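Local atomic coordinates of 11R-lipoxygenase (Gersemia fruticosa, PDB entry 3VF1), a protein that probably catalyses the calcium-dependent dioxygenation of polyunsaturated fatty acids, as a lipoxygenase carrying one non-heme iron per subunit. Residues E268-C273 with R480-D485; E303-I308 with L335-N340; N340-I345 with G486-Y491; K493-L498 with K671-R676. All blocks are in the same frame, centred on the assembly; numbering follows the deposited sequence.

Interaction 1: E268-C273 with R480-D485. With GLC (alpha-D-glucopyranose), chain C.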
# COMPACT_ATOMS: atom_id res chain seq x y z
N GLU A 268 14.60 2.57 0.24
CA GLU A 268 14.71 1.86 1.51
C GLU A 268 16.08 1.22 1.76
O GLU A 268 16.32 0.67 2.83
CB GLU A 268 13.65 0.76 1.59
CG GLU A 268 12.24 1.26 1.83
CD GLU A 268 11.28 0.14 2.21
OE1 GLU A 268 11.55 -1.02 1.82
OE2 GLU A 268 10.27 0.42 2.89
N VAL A 269 16.98 1.29 0.78
CA VAL A 269 18.21 0.51 0.85
C VAL A 269 19.45 1.34 1.18
O VAL A 269 20.23 0.97 2.05
CB VAL A 269 18.45 -0.25 -0.46
CG1 VAL A 269 19.70 -1.11 -0.36
CG2 VAL A 269 17.24 -1.11 -0.80
N ILE A 270 19.65 2.45 0.47
CA ILE A 270 20.87 3.23 0.63
C ILE A 270 21.02 3.73 2.06
O ILE A 270 20.04 4.09 2.72
CB ILE A 270 20.91 4.43 -0.34
CG1 ILE A 270 22.29 5.07 -0.32
CG2 ILE A 270 19.84 5.45 0.03
CD1 ILE A 270 22.55 6.01 -1.48
N ARG A 271 22.26 3.76 2.55
CA ARG A 271 22.55 4.24 3.89
C ARG A 271 23.99 4.72 4.02
O ARG A 271 24.86 4.29 3.27
CB ARG A 271 22.28 3.15 4.92
CG ARG A 271 23.24 1.98 4.85
CD ARG A 271 22.88 0.92 5.87
NE ARG A 271 22.80 1.49 7.22
CZ ARG A 271 22.03 1.02 8.19
NH1 ARG A 271 21.25 -0.04 7.99
NH2 ARG A 271 22.04 1.61 9.38
N ARG A 272 24.23 5.61 4.98
CA ARG A 272 25.57 6.11 5.22
C ARG A 272 26.52 4.97 5.56
O ARG A 272 26.15 4.02 6.25
CB ARG A 272 25.57 7.14 6.35
CG ARG A 272 26.96 7.58 6.78
CD ARG A 272 26.91 8.66 7.86
NE ARG A 272 28.25 8.98 8.35
CZ ARG A 272 28.52 9.98 9.19
NH1 ARG A 272 27.56 10.77 9.63
NH2 ARG A 272 29.78 10.19 9.57
N CYS A 273 27.75 5.07 5.07
CA CYS A 273 28.76 4.04 5.30
C CYS A 273 30.00 4.66 5.94
O CYS A 273 30.74 5.40 5.30
CB CYS A 273 29.14 3.37 3.98
SG CYS A 273 30.37 2.06 4.14
N ARG A 480 16.86 8.08 10.27
CA ARG A 480 17.90 8.65 11.11
C ARG A 480 19.05 7.68 11.36
O ARG A 480 20.22 8.07 11.33
CB ARG A 480 17.30 9.10 12.44
CG ARG A 480 18.30 9.77 13.38
CD ARG A 480 17.62 10.22 14.65
NE ARG A 480 16.63 11.27 14.40
CZ ARG A 480 15.62 11.57 15.22
NH1 ARG A 480 15.45 10.89 16.35
NH2 ARG A 480 14.78 12.54 14.90
N GLN A 481 18.72 6.41 11.61
CA GLN A 481 19.75 5.41 11.87
C GLN A 481 20.48 5.04 10.58
O GLN A 481 21.59 4.51 10.61
CB GLN A 481 19.15 4.17 12.54
CG GLN A 481 18.31 3.29 11.63
CD GLN A 481 19.05 2.05 11.15
OE1 GLN A 481 20.18 1.78 11.58
NE2 GLN A 481 18.42 1.29 10.26
N ARG A 482 19.84 5.32 9.44
CA ARG A 482 20.47 5.11 8.14
C ARG A 482 21.35 6.30 7.76
O ARG A 482 22.13 6.22 6.81
CB ARG A 482 19.42 4.88 7.06
CG ARG A 482 18.80 3.49 7.09
CD ARG A 482 18.25 3.12 5.73
NE ARG A 482 17.01 3.82 5.41
CZ ARG A 482 16.63 4.19 4.19
NH1 ARG A 482 17.40 3.95 3.14
NH2 ARG A 482 15.48 4.83 4.02
N GLY A 483 21.22 7.40 8.49
CA GLY A 483 22.04 8.58 8.26
C GLY A 483 21.73 9.27 6.94
O GLY A 483 22.61 9.92 6.36
N VAL A 484 20.50 9.15 6.47
CA VAL A 484 20.10 9.71 5.18
C VAL A 484 19.06 10.82 5.32
O VAL A 484 18.63 11.40 4.32
CB VAL A 484 19.53 8.63 4.24
CG1 VAL A 484 20.59 7.58 3.94
CG2 VAL A 484 18.29 8.00 4.84
N ASP A 485 18.66 11.13 6.55
CA ASP A 485 17.59 12.10 6.77
C ASP A 485 18.06 13.54 6.57
O ASP A 485 17.24 14.46 6.57
CB ASP A 485 16.99 11.92 8.16
CG ASP A 485 17.98 12.19 9.27
OD1 ASP A 485 19.20 12.17 9.00
OD2 ASP A 485 17.54 12.42 10.42
C1 GLC C . 16.02 16.64 8.70
C2 GLC C . 15.98 16.02 10.09
C3 GLC C . 16.41 17.03 11.14
C4 GLC C . 17.76 17.63 10.76
C5 GLC C . 17.72 18.17 9.34
C6 GLC C . 19.11 18.67 8.94
O2 GLC C . 14.68 15.56 10.38
O3 GLC C . 16.49 16.41 12.41
O4 GLC C . 18.09 18.66 11.66
O5 GLC C . 17.31 17.16 8.44
O6 GLC C . 19.01 19.63 7.92

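Interaction 2: E303-I308 with L335-N340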
# COMPACT_ATOMS: atom_id res chain seq x y z
N GLU A 303 33.75 12.07 7.03
CA GLU A 303 32.88 13.24 6.96
C GLU A 303 31.45 12.90 6.55
O GLU A 303 30.62 13.79 6.37
CB GLU A 303 33.47 14.27 5.99
CG GLU A 303 34.83 14.80 6.41
CD GLU A 303 35.24 16.05 5.65
OE1 GLU A 303 34.43 16.54 4.83
OE2 GLU A 303 36.37 16.54 5.86
N GLY A 304 31.17 11.61 6.39
CA GLY A 304 29.82 11.16 6.08
C GLY A 304 29.38 11.49 4.67
O GLY A 304 28.23 11.87 4.45
N LEU A 305 30.29 11.36 3.71
CA LEU A 305 29.99 11.64 2.31
C LEU A 305 29.86 10.35 1.51
O LEU A 305 29.60 10.38 0.31
CB LEU A 305 31.09 12.51 1.70
CG LEU A 305 31.40 13.82 2.43
CD1 LEU A 305 32.57 14.53 1.76
CD2 LEU A 305 30.18 14.71 2.47
N ILE A 306 30.03 9.21 2.18
CA ILE A 306 30.01 7.92 1.50
C ILE A 306 28.79 7.10 1.91
O ILE A 306 28.58 6.85 3.10
CB ILE A 306 31.28 7.11 1.81
CG1 ILE A 306 32.52 7.85 1.30
CG2 ILE A 306 31.19 5.73 1.19
CD1 ILE A 306 32.64 7.88 -0.21
N PHE A 307 28.01 6.68 0.93
CA PHE A 307 26.82 5.88 1.18
C PHE A 307 26.91 4.57 0.40
O PHE A 307 27.67 4.47 -0.56
CB PHE A 307 25.57 6.66 0.78
CG PHE A 307 25.39 7.93 1.55
CD1 PHE A 307 26.18 9.04 1.28
CD2 PHE A 307 24.43 8.03 2.55
CE1 PHE A 307 26.02 10.21 1.99
CE2 PHE A 307 24.27 9.20 3.26
CZ PHE A 307 25.07 10.29 2.98
N ILE A 308 26.13 3.58 0.82
CA ILE A 308 26.24 2.24 0.25
C ILE A 308 24.89 1.55 0.11
O ILE A 308 23.98 1.76 0.91
CB ILE A 308 27.14 1.36 1.14
CG1 ILE A 308 27.36 -0.02 0.49
CG2 ILE A 308 26.54 1.21 2.53
CD1 ILE A 308 28.39 -0.87 1.21
N LEU A 335 28.59 1.70 -4.14
CA LEU A 335 29.11 2.77 -3.30
C LEU A 335 28.83 4.11 -3.96
O LEU A 335 29.02 4.27 -5.17
CB LEU A 335 30.61 2.59 -3.08
CG LEU A 335 31.18 3.31 -1.85
CD1 LEU A 335 30.64 2.70 -0.57
CD2 LEU A 335 32.70 3.28 -1.87
N PHE A 336 28.36 5.07 -3.17
CA PHE A 336 27.98 6.37 -3.70
C PHE A 336 28.71 7.49 -2.96
O PHE A 336 29.15 7.33 -1.83
CB PHE A 336 26.47 6.57 -3.59
CG PHE A 336 25.67 5.55 -4.34
CD1 PHE A 336 25.55 4.26 -3.87
CD2 PHE A 336 25.02 5.89 -5.52
CE1 PHE A 336 24.81 3.32 -4.57
CE2 PHE A 336 24.28 4.96 -6.22
CZ PHE A 336 24.17 3.67 -5.74
N TYR A 337 28.83 8.64 -3.63
CA TYR A 337 29.51 9.80 -3.07
C TYR A 337 28.56 10.99 -3.06
O TYR A 337 27.85 11.23 -4.03
CB TYR A 337 30.74 10.13 -3.91
CG TYR A 337 31.58 11.26 -3.37
CD1 TYR A 337 32.33 11.10 -2.21
CD2 TYR A 337 31.65 12.48 -4.02
CE1 TYR A 337 33.11 12.12 -1.71
CE2 TYR A 337 32.43 13.51 -3.53
CZ TYR A 337 33.16 13.33 -2.37
OH TYR A 337 33.94 14.34 -1.88
N LEU A 338 28.54 11.72 -1.95
CA LEU A 338 27.72 12.92 -1.84
C LEU A 338 28.50 14.12 -2.35
O LEU A 338 29.38 14.65 -1.67
CB LEU A 338 27.30 13.15 -0.39
CG LEU A 338 26.50 14.43 -0.12
CD1 LEU A 338 25.17 14.40 -0.85
CD2 LEU A 338 26.29 14.61 1.37
N LYS A 339 28.17 14.55 -3.57
CA LYS A 339 28.88 15.66 -4.20
C LYS A 339 28.65 16.97 -3.45
O LYS A 339 27.77 17.07 -2.60
CB LYS A 339 28.44 15.80 -5.66
CG LYS A 339 28.82 14.62 -6.53
CD LYS A 339 28.20 14.71 -7.91
CE LYS A 339 28.69 15.93 -8.67
NZ LYS A 339 28.04 16.04 -10.01
N ASN A 340 29.46 17.97 -3.78
CA ASN A 340 29.39 19.26 -3.10
C ASN A 340 28.06 19.97 -3.35
O ASN A 340 27.64 20.80 -2.54
CB ASN A 340 30.55 20.15 -3.56
CG ASN A 340 30.75 21.36 -2.65
OD1 ASN A 340 30.25 21.39 -1.53
ND2 ASN A 340 31.49 22.35 -3.14

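Interaction 3: N340-I345 with G486-Y491. With FRU (beta-D-fructofuranose), chain B.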
# COMPACT_ATOMS: atom_id res chain seq x y z
N ASN A 340 29.46 17.97 -3.78
CA ASN A 340 29.39 19.26 -3.10
C ASN A 340 28.06 19.97 -3.35
O ASN A 340 27.64 20.80 -2.54
CB ASN A 340 30.55 20.15 -3.56
CG ASN A 340 30.75 21.36 -2.65
OD1 ASN A 340 30.25 21.39 -1.53
ND2 ASN A 340 31.49 22.35 -3.14
N ASN A 341 27.41 19.64 -4.46
CA ASN A 341 26.14 20.26 -4.82
C ASN A 341 24.94 19.40 -4.42
O ASN A 341 23.83 19.63 -4.88
CB ASN A 341 26.10 20.55 -6.32
CG ASN A 341 25.99 19.30 -7.16
OD1 ASN A 341 26.20 18.19 -6.67
ND2 ASN A 341 25.66 19.46 -8.43
N ASP A 342 25.19 18.40 -3.57
CA ASP A 342 24.14 17.58 -2.96
C ASP A 342 23.60 16.46 -3.85
O ASP A 342 22.65 15.78 -3.48
CB ASP A 342 22.99 18.47 -2.47
CG ASP A 342 23.40 19.39 -1.33
OD1 ASP A 342 23.96 18.88 -0.33
OD2 ASP A 342 23.18 20.61 -1.44
N ASP A 343 24.21 16.26 -5.02
CA ASP A 343 23.91 15.09 -5.83
C ASP A 343 24.75 13.91 -5.37
O ASP A 343 25.93 14.08 -5.08
CB ASP A 343 24.20 15.36 -7.31
CG ASP A 343 23.24 16.35 -7.93
OD1 ASP A 343 22.10 16.47 -7.43
OD2 ASP A 343 23.62 17.00 -8.93
N ILE A 344 24.15 12.73 -5.30
CA ILE A 344 24.92 11.53 -5.03
C ILE A 344 25.19 10.78 -6.33
O ILE A 344 24.32 10.67 -7.19
CB ILE A 344 24.23 10.58 -4.02
CG1 ILE A 344 22.92 10.03 -4.58
CG2 ILE A 344 23.98 11.30 -2.70
CD1 ILE A 344 22.59 8.65 -4.06
N ILE A 345 26.42 10.29 -6.48
CA ILE A 345 26.80 9.56 -7.68
C ILE A 345 27.41 8.21 -7.31
O ILE A 345 28.06 8.09 -6.28
CB ILE A 345 27.84 10.33 -8.51
CG1 ILE A 345 29.01 10.77 -7.62
CG2 ILE A 345 27.19 11.53 -9.17
CD1 ILE A 345 30.19 11.34 -8.38
N GLY A 486 19.36 13.74 6.40
CA GLY A 486 19.92 15.07 6.21
C GLY A 486 20.18 15.43 4.76
O GLY A 486 20.55 16.57 4.47
N LEU A 487 19.99 14.48 3.86
CA LEU A 487 20.26 14.71 2.44
C LEU A 487 19.31 15.75 1.84
O LEU A 487 18.09 15.59 1.87
CB LEU A 487 20.16 13.39 1.67
CG LEU A 487 21.20 12.33 2.04
CD1 LEU A 487 20.98 11.05 1.25
CD2 LEU A 487 22.61 12.86 1.81
N ARG A 488 19.89 16.80 1.27
CA ARG A 488 19.12 17.93 0.75
C ARG A 488 18.22 17.57 -0.43
O ARG A 488 17.11 18.10 -0.55
CB ARG A 488 20.06 19.06 0.34
CG ARG A 488 20.86 19.68 1.48
CD ARG A 488 20.02 20.65 2.29
NE ARG A 488 20.80 21.32 3.32
CZ ARG A 488 20.32 22.24 4.15
NH1 ARG A 488 19.04 22.59 4.10
NH2 ARG A 488 21.12 22.79 5.06
N LYS A 489 18.69 16.69 -1.30
CA LYS A 489 17.96 16.35 -2.52
C LYS A 489 17.33 14.96 -2.43
O LYS A 489 17.17 14.27 -3.44
CB LYS A 489 18.87 16.48 -3.74
CG LYS A 489 19.52 17.85 -3.86
CD LYS A 489 20.40 17.98 -5.09
CE LYS A 489 19.58 18.35 -6.32
NZ LYS A 489 20.45 18.71 -7.47
N PHE A 490 16.97 14.57 -1.22
CA PHE A 490 16.25 13.33 -0.96
C PHE A 490 14.77 13.70 -0.79
O PHE A 490 14.27 13.81 0.33
CB PHE A 490 16.80 12.67 0.30
CG PHE A 490 16.32 11.26 0.53
CD1 PHE A 490 15.45 10.64 -0.35
CD2 PHE A 490 16.77 10.55 1.63
CE1 PHE A 490 15.03 9.34 -0.12
CE2 PHE A 490 16.35 9.26 1.87
CZ PHE A 490 15.48 8.65 0.99
N TYR A 491 14.09 13.89 -1.91
CA TYR A 491 12.75 14.47 -1.91
C TYR A 491 11.70 13.57 -1.26
O TYR A 491 10.78 14.06 -0.62
CB TYR A 491 12.34 14.84 -3.34
CG TYR A 491 13.31 15.78 -4.00
CD1 TYR A 491 13.82 16.87 -3.31
CD2 TYR A 491 13.72 15.58 -5.31
CE1 TYR A 491 14.71 17.74 -3.91
CE2 TYR A 491 14.62 16.45 -5.91
CZ TYR A 491 15.11 17.52 -5.21
OH TYR A 491 16.00 18.39 -5.80
C1 FRU B . 13.32 16.80 7.22
C2 FRU B . 14.47 17.79 7.35
C3 FRU B . 13.99 19.22 7.19
C4 FRU B . 15.09 19.88 6.39
C5 FRU B . 15.72 18.73 5.62
C6 FRU B . 17.22 18.95 5.47
O1 FRU B . 12.71 16.95 5.96
O2 FRU B . 15.06 17.67 8.63
O3 FRU B . 13.82 19.86 8.44
O4 FRU B . 14.61 20.89 5.53
O5 FRU B . 15.43 17.55 6.34
O6 FRU B . 17.67 18.53 4.20
O HOH W 1 21.15 15.15 -1.21
O HOH W 2 22.65 16.79 0.79

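Interaction 4: K493-L498 with K671-R676. With FRU (beta-D-fructofuranose), chain B.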
# COMPACT_ATOMS: atom_id res chain seq x y z
N LYS A 493 12.21 11.72 1.27
CA LYS A 493 12.41 11.86 2.71
C LYS A 493 11.75 13.13 3.24
O LYS A 493 11.09 13.10 4.27
CB LYS A 493 13.91 11.87 3.03
CG LYS A 493 14.24 12.26 4.47
CD LYS A 493 14.57 13.74 4.59
CE LYS A 493 15.85 14.09 3.84
NZ LYS A 493 16.23 15.52 4.00
N ASP A 494 11.93 14.23 2.53
CA ASP A 494 11.35 15.51 2.95
C ASP A 494 9.83 15.44 2.98
O ASP A 494 9.20 15.88 3.94
CB ASP A 494 11.80 16.63 2.02
CG ASP A 494 13.27 16.96 2.16
OD1 ASP A 494 13.83 16.74 3.25
OD2 ASP A 494 13.87 17.45 1.18
N ASP A 495 9.24 14.89 1.93
CA ASP A 495 7.79 14.83 1.80
C ASP A 495 7.18 13.80 2.75
O ASP A 495 6.15 14.06 3.38
CB ASP A 495 7.39 14.51 0.36
CG ASP A 495 7.86 15.57 -0.62
OD1 ASP A 495 8.07 16.73 -0.20
OD2 ASP A 495 8.02 15.24 -1.82
N ALA A 496 7.81 12.64 2.85
CA ALA A 496 7.33 11.58 3.73
C ALA A 496 7.33 12.02 5.19
O ALA A 496 6.46 11.62 5.97
CB ALA A 496 8.18 10.33 3.55
N LEU A 497 8.30 12.85 5.57
CA LEU A 497 8.42 13.30 6.95
C LEU A 497 7.36 14.36 7.28
O LEU A 497 6.92 14.45 8.43
CB LEU A 497 9.82 13.85 7.22
CG LEU A 497 10.92 12.81 7.41
CD1 LEU A 497 12.27 13.48 7.62
CD2 LEU A 497 10.60 11.88 8.58
N LEU A 498 6.97 15.15 6.29
CA LEU A 498 5.89 16.11 6.48
C LEU A 498 4.57 15.37 6.69
O LEU A 498 3.79 15.72 7.57
CB LEU A 498 5.77 17.03 5.27
CG LEU A 498 6.90 18.04 5.04
CD1 LEU A 498 6.65 18.83 3.77
CD2 LEU A 498 7.03 18.98 6.23
N LYS A 671 1.22 22.68 -1.00
CA LYS A 671 1.77 23.97 -1.40
C LYS A 671 3.30 23.98 -1.32
O LYS A 671 3.97 24.54 -2.19
CB LYS A 671 1.17 25.08 -0.54
CG LYS A 671 1.72 26.47 -0.82
CD LYS A 671 0.82 27.54 -0.22
CE LYS A 671 1.47 28.91 -0.25
NZ LYS A 671 2.57 29.04 0.75
N GLN A 672 3.85 23.37 -0.27
CA GLN A 672 5.30 23.28 -0.12
C GLN A 672 5.92 22.48 -1.26
O GLN A 672 6.85 22.94 -1.92
CB GLN A 672 5.66 22.61 1.21
CG GLN A 672 5.40 23.45 2.44
CD GLN A 672 5.99 22.83 3.70
OE1 GLN A 672 7.15 22.42 3.72
NE2 GLN A 672 5.18 22.74 4.75
N ILE A 673 5.39 21.28 -1.49
CA ILE A 673 5.90 20.39 -2.52
C ILE A 673 5.86 21.07 -3.88
O ILE A 673 6.79 20.94 -4.68
CB ILE A 673 5.09 19.09 -2.59
CG1 ILE A 673 5.31 18.27 -1.32
CG2 ILE A 673 5.48 18.28 -3.82
CD1 ILE A 673 4.41 17.05 -1.20
N THR A 674 4.79 21.81 -4.14
CA THR A 674 4.62 22.50 -5.41
C THR A 674 5.68 23.58 -5.59
O THR A 674 6.25 23.72 -6.67
CB THR A 674 3.23 23.15 -5.51
OG1 THR A 674 2.23 22.12 -5.59
CG2 THR A 674 3.13 24.03 -6.74
N GLU A 675 5.94 24.34 -4.53
CA GLU A 675 6.93 25.41 -4.60
C GLU A 675 8.34 24.86 -4.82
O GLU A 675 9.13 25.46 -5.55
CB GLU A 675 6.88 26.26 -3.33
CG GLU A 675 5.63 27.13 -3.24
CD GLU A 675 5.55 27.91 -1.94
OE1 GLU A 675 6.20 27.50 -0.95
OE2 GLU A 675 4.84 28.94 -1.90
N ARG A 676 8.64 23.73 -4.20
CA ARG A 676 9.94 23.09 -4.38
C ARG A 676 10.08 22.55 -5.80
O ARG A 676 11.13 22.67 -6.42
CB ARG A 676 10.13 21.95 -3.38
CG ARG A 676 11.44 21.20 -3.56
CD ARG A 676 11.36 19.81 -2.99
NE ARG A 676 10.38 18.98 -3.70
CZ ARG A 676 9.87 17.85 -3.22
NH1 ARG A 676 10.24 17.41 -2.02
NH2 ARG A 676 8.99 17.17 -3.93
C1 FRU B . 13.32 16.80 7.22
C2 FRU B . 14.47 17.79 7.35
C3 FRU B . 13.99 19.22 7.19
C4 FRU B . 15.09 19.88 6.39
C5 FRU B . 15.72 18.73 5.62
C6 FRU B . 17.22 18.95 5.47
O1 FRU B . 12.71 16.95 5.96
O2 FRU B . 15.06 17.67 8.63
O3 FRU B . 13.82 19.86 8.44
O4 FRU B . 14.61 20.89 5.53
O5 FRU B . 15.43 17.55 6.34
O6 FRU B . 17.67 18.53 4.20

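Interaction 1: E268-C273 with R480-D485
The Schellman motif that ends helix 475-481 lays Arg482 and Gly483 against Arg271 and Arg272 of the edge strand 271-272, joining a helix to the rim of the small antiparallel sheet of the lipoxygenase domain. The backbone bond is straight: Arg272 N gives its hydrogen to Arg482 O at 2.9 Å, with an angle of 168° at the hydrogen. Gly483 follows in a left-handed backbone conformation, where a CB would come tight against CB of Arg272.

Arg482 makes the largest share of the contact. A bend at chi3 (-75°) turns NE out of the line of the chain; NH1, further out, makes a short but bent, weak hydrogen bond to Ile270 O at 2.7 Å. The guanidinium is sandwiched: Val484 CG2 sits 4.2 Å above one face, while Glu268 O lies over the opposite face, displaced toward the rim. Pro267 O takes a further bond from NH2, so backbone oxygens hold much of this buried cation.

Beyond it, Arg271 and Gln481 cross at the surface. NH2 of Arg271 donates to Gln481 OE1 at 2.9 Å, approaching from above the amide plane, with the two flat groups turned 76° apart. CG of Arg482 lies over the centre of the Arg271 guanidinium, so one arginine's aliphatic stem covers the other's cationic end.

The two ends of the contact lead to different sites. Glu268, bonded to Thr391, lies about 8 Å from the side chain of the iron ligand His392. At the other end, Asp485 O approaches O5 of the bound glucose at 3.3 Å.

Interaction 2: E303-I308 with L335-N340
The rings of Phe336 and Tyr337 are met at their edges across an antiparallel strand pair of the lipoxygenase domain: Phe307 O lies in the plane of the Phe336 ring, and Ile306 CD1 in that of Tyr337, 3.8 Å from its CD1. The Phe307 ring receives Leu338 CB obliquely at CE1. Phe336 also packs edge-to-face with Phe261, on the sheet face it shares with Phe307.

Phe307 and Phe336 form a hydrogen-bonded pair, Phe336 N to Phe307 O at 2.8 Å and Phe307 N to Phe336 O at 3.1 Å. Ile306 with Tyr337 and Ile308 with Leu335 are the flanking non-hydrogen-bonded pairs, all four residues facing the other side.

There, Ile306 divides its branches between two partners: CG2, anti to the backbone N, touches Leu335 CD1 at 3.5 Å, while CD1 reaches Tyr337. Its side chain also packs on Leu297, Ala300 and Met301 of helix 297-302. An alanine here would probably open a gap between that helix and the sheet, leaving Leu335 CD1 and the Tyr337 ring edge without these methyl partners. The hydroxyl of Tyr337 is bonded to Asp292.

Past the last bridge, Leu338 N still bonds to Leu305 O, and Leu305 CD2 meets Leu338 CD2 at 4.0 Å.

Interaction 3: N340-I345 with G486-Y491
NZ of Lys489 meets OD1 of Asp343 in a salt bridge of 2.8 Å, the one direct ionic link between the hairpin turn leading into strand 344-350 and the loop before helix 491-514. The ammonium comes in on the syn side of the carboxylate, 22° out of its plane. A bend at chi3 (84°) turns CE back toward the aspartate, and CD also comes within 3.3 Å of OD1.

The carboxylate is steadied from its own side. In an Asx turn, Asn341 OD1 accepts a hydrogen bond from Asp343 N at 3.2 Å, and the ND2 of the same asparagine makes a weak bond to Asp343 OD2.

Two waters bridge the segments beside this pair. Water 1 donates to Asp342 O at 2.8 Å and accepts from Lys489 N at 2.9 Å. Water 2 plays the same part between the carboxylate oxygen OD1 of Asp342 and Arg488 N, at 2.7 and 2.8 Å. They thereby serve two amides of the type I turn running from Leu487 to Phe490, the N-cap residue of the helix.

Asp342 and Arg488 lie side by side, but it is the aliphatic part of the arginine that touches: CG is 3.7 Å from OD1, while the guanidinium leads away from the aspartate. The O6 of the bound fructose lies near Arg488 CD and bonds weakly to Gly486 O.

With one ion pair, two bridging waters and little apolar burial, this surface contact is likely to depend on charge and hydration more than on close-fitting side chains.

Interaction 4: K493-L498 with K671-R676
The glycan pocket has part of its wall in helix 491-514, and on another side of that helix Asp495 faces Arg676 of helix 653-676 in an antiparallel helix pair. The short segments run at 168° to each other with their axes 11.2 Å apart, a wide spacing bridged by side chains.

Asp495 and Arg676 meet tip to tip in a salt bridge. NH1 lies 2.9 Å from OD1, and NH2 donates to the syn lone pair of OD2 at 3.0 Å, that oxygen lying near the guanidinium plane. A weak bond from NH1 also reaches OD2, so the grip is forked rather than a flat two-point pairing, and the two planes stand 41° apart. Ile673 CG1 packs at 3.4 Å against OD1, and Tyr684 touches both members of the ion pair. An alanine at Asp495 would probably leave the Arg676 guanidinium without this carboxylate mate and open a gap beside CG1 of Ile673. One turn further along, Leu498 CD1 crosses the amide end of Gln672, 3.6 Å from OE1.

Asp494 and Lys493 serve the sugar instead. NZ of Lys493 forms a salt bridge with Asp494 OD1 at 2.8 Å while also donating to Leu487 O of the preceding loop. The ammonium gives a further hydrogen bond to the ring oxygen O5 of fructose at 3.2 Å. Leu497 CD1 packs against the sugar's C1, and the adjoining hydroxyl O1 donates to Asp494 OD1 at 2.9 Å.

From the N terminus, 268-273 opens first and closes only at 480-485, so interaction 1 spans a loop of some two hundred residues. Interaction 2 is nested within it, pairing 303-308 with 335-340. At Asn340, the residue they share, interaction 3 begins, and its partner 486-491 lies beyond the closure of interaction 1, so interactions 1 and 3 cross. Interaction 4 follows in series, from 493-498 to the helix near the C terminus. Strands 271-272, 306-310, 333-338 and 344-350 are successive neighbours in one sheet, tying interactions 1 to 3 together. The loop 486-491 then passes directly into helix 491-514, and interactions 3 and 4 both touch the fructose.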